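Local coordinates for glutathione S-transferase (PDB 3NIV), which probably acts as a zeta-class glutathione transferase, isomerising maleylacetoacetate with the help of glutathione, at residues C14-I19 with S67-I72. Sequence-based numbering, arbitrary orientation.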
loop_
_atom_site.group_PDB
_atom_site.type_symbol
_atom_site.label_atom_id
_atom_site.label_comp_id
_atom_site.label_asym_id
_atom_site.label_seq_id
_atom_site.Cartn_x
_atom_site.Cartn_y
_atom_site.Cartn_z
ATOM N N CYS A 14 -5.700 -12.044 -0.732
ATOM C CA CYS A 14 -5.720 -13.208 -1.620
ATOM C C CYS A 14 -6.829 -13.126 -2.658
ATOM O O CYS A 14 -6.711 -13.656 -3.758
ATOM C CB CYS A 14 -5.878 -14.500 -0.825
ATOM S SG CYS A 14 -4.378 -15.085 -0.020
ATOM N N TYR A 15 -7.920 -12.477 -2.291
ATOM C CA TYR A 15 -9.046 -12.297 -3.201
ATOM C C TYR A 15 -8.592 -11.413 -4.371
ATOM O O TYR A 15 -8.791 -11.755 -5.531
ATOM C CB TYR A 15 -10.220 -11.701 -2.411
ATOM C CG TYR A 15 -11.585 -11.692 -3.075
ATOM C CD1 TYR A 15 -11.829 -12.366 -4.268
ATOM C CD2 TYR A 15 -12.644 -11.020 -2.478
ATOM C CE1 TYR A 15 -13.074 -12.343 -4.848
ATOM C CE2 TYR A 15 -13.884 -10.996 -3.050
ATOM C CZ TYR A 15 -14.104 -11.661 -4.233
ATOM O OH TYR A 15 -15.369 -11.617 -4.779
ATOM N N ARG A 16 -7.930 -10.303 -4.069
ATOM C CA ARG A 16 -7.360 -9.453 -5.122
ATOM C C ARG A 16 -6.512 -10.249 -6.097
ATOM O O ARG A 16 -6.703 -10.185 -7.311
ATOM C CB ARG A 16 -6.451 -8.392 -4.525
ATOM C CG ARG A 16 -7.087 -7.533 -3.497
ATOM C CD ARG A 16 -6.010 -6.789 -2.746
ATOM N NE ARG A 16 -6.605 -6.068 -1.635
ATOM C CZ ARG A 16 -5.905 -5.459 -0.695
ATOM N NH1 ARG A 16 -4.585 -5.496 -0.751
ATOM N NH2 ARG A 16 -6.529 -4.821 0.288
ATOM N N VAL A 17 -5.541 -10.974 -5.559
ATOM C CA VAL A 17 -4.677 -11.761 -6.409
ATOM C C VAL A 17 -5.480 -12.721 -7.269
ATOM O O VAL A 17 -5.245 -12.820 -8.461
ATOM C CB VAL A 17 -3.629 -12.531 -5.611
ATOM C CG1 VAL A 17 -2.726 -13.299 -6.559
ATOM C CG2 VAL A 17 -2.807 -11.570 -4.778
ATOM N N ARG A 18 -6.434 -13.422 -6.669
ATOM C CA ARG A 18 -7.236 -14.382 -7.424
ATOM C C ARG A 18 -7.961 -13.742 -8.603
ATOM O O ARG A 18 -7.932 -14.287 -9.707
ATOM C CB ARG A 18 -8.189 -15.167 -6.517
ATOM C CG ARG A 18 -7.456 -16.175 -5.620
ATOM C CD ARG A 18 -8.402 -17.164 -4.965
ATOM N NE ARG A 18 -9.541 -16.490 -4.359
ATOM C CZ ARG A 18 -9.606 -16.126 -3.084
ATOM N NH1 ARG A 18 -8.592 -16.381 -2.264
ATOM N NH2 ARG A 18 -10.696 -15.519 -2.624
ATOM N N ILE A 19 -8.580 -12.581 -8.382
ATOM C CA ILE A 19 -9.196 -11.818 -9.475
ATOM C C ILE A 19 -8.186 -11.434 -10.568
ATOM O O ILE A 19 -8.426 -11.638 -11.760
ATOM C CB ILE A 19 -9.845 -10.512 -8.972
ATOM C CG1 ILE A 19 -10.720 -10.773 -7.738
ATOM C CG2 ILE A 19 -10.606 -9.823 -10.117
ATOM C CD1 ILE A 19 -11.626 -9.622 -7.354
ATOM N N SER A 67 5.879 -11.862 -2.056
ATOM C CA SER A 67 4.752 -11.488 -1.212
ATOM C C SER A 67 4.192 -10.125 -1.584
ATOM O O SER A 67 4.735 -9.427 -2.444
ATOM C CB SER A 67 5.190 -11.421 0.248
ATOM O OG SER A 67 6.272 -12.295 0.479
ATOM N N GLN A 68 3.121 -9.753 -0.885
ATOM C CA GLN A 68 2.455 -8.464 -1.027
ATOM C C GLN A 68 1.596 -8.418 -2.281
ATOM O O GLN A 68 2.106 -8.343 -3.400
ATOM C CB GLN A 68 3.443 -7.300 -0.991
ATOM C CG GLN A 68 4.133 -7.112 0.350
ATOM C CD GLN A 68 3.181 -6.665 1.456
ATOM O OE1 GLN A 68 2.158 -6.036 1.198
ATOM N NE2 GLN A 68 3.530 -6.977 2.697
ATOM N N SER A 69 0.287 -8.446 -2.073
ATOM C CA SER A 69 -0.681 -8.533 -3.162
ATOM C C SER A 69 -0.499 -7.473 -4.247
ATOM O O SER A 69 -0.574 -7.793 -5.433
ATOM C CB SER A 69 -2.118 -8.529 -2.612
ATOM O OG SER A 69 -2.382 -7.375 -1.831
HETATM N N MSE A 70 -0.260 -6.224 -3.859
HETATM C CA MSE A 70 -0.021 -5.173 -4.852
HETATM C C MSE A 70 1.263 -5.430 -5.649
HETATM O O MSE A 70 1.300 -5.237 -6.862
HETATM C CB MSE A 70 0.016 -3.794 -4.201
HETATM C CG MSE A 70 -1.215 -3.492 -3.379
HETATM SE SE MSE A 70 -2.880 -3.760 -4.388
HETATM C CE MSE A 70 -2.820 -2.140 -5.490
ATOM N N ALA A 71 2.301 -5.891 -4.957
ATOM C CA ALA A 71 3.550 -6.260 -5.605
ATOM C C ALA A 71 3.358 -7.449 -6.523
ATOM O O ALA A 71 3.872 -7.467 -7.630
ATOM C CB ALA A 71 4.634 -6.561 -4.570
ATOM N N ILE A 72 2.628 -8.451 -6.049
ATOM C CA ILE A 72 2.327 -9.638 -6.848
ATOM C C ILE A 72 1.614 -9.257 -8.143
ATOM O O ILE A 72 1.937 -9.750 -9.232
ATOM C CB ILE A 72 1.451 -10.626 -6.057
ATOM C CG1 ILE A 72 2.316 -11.377 -5.030
ATOM C CG2 ILE A 72 0.702 -11.562 -7.012
ATOM C CD1 ILE A 72 1.556 -12.266 -4.075
#
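Val-17 and Arg-16 meet Ser-69 and Ile-72 where helices 12-23 and 69-79 pack side by side in the thioredoxin-like N-terminal domain of this glutathione transferase. Between segments 14-19 and 67-72 the nearest CA atoms are those of Val-17 and Ser-69, 6.1 Å apart.

The apolar part rests on the two methyls of Val-17. Val-17 CG1, anti to the backbone N (chi1 -178°), meets Ile-72 CG2 at 3.9 Å, the two side chains crossing at about a right angle. Val-17 CG2 lies 3.8 Å from Ser-69 CB. Leu-5 of strand 5-7 and Pro-57, in a loop, also touch Val-17; the leucine ties the helix pair to the sheet.

The polar part is a single hydrogen bond. Arg-16, extended from CG to NE, reaches toward the first turn of helix 69-79, where its NH1 donates to Ser-69 OG over 3.1 Å. The bond is bent, 139° at the hydrogen, with the oxygen tilted 19° from the guanidinium plane. Val-103 and Ala-104 of helix 90-106 pack on the arginine, placing it between the two domains. At the start of helix 69-79, Gln-68 occupies the N-cap position, and its NE2 bonds to Asp-106 of the second subunit, so this end of the contact borders the dimer interface. Selenomethionine Met-70 approaches the guanidinium obliquely, its SE 4.4 Å from Arg-16 NH1.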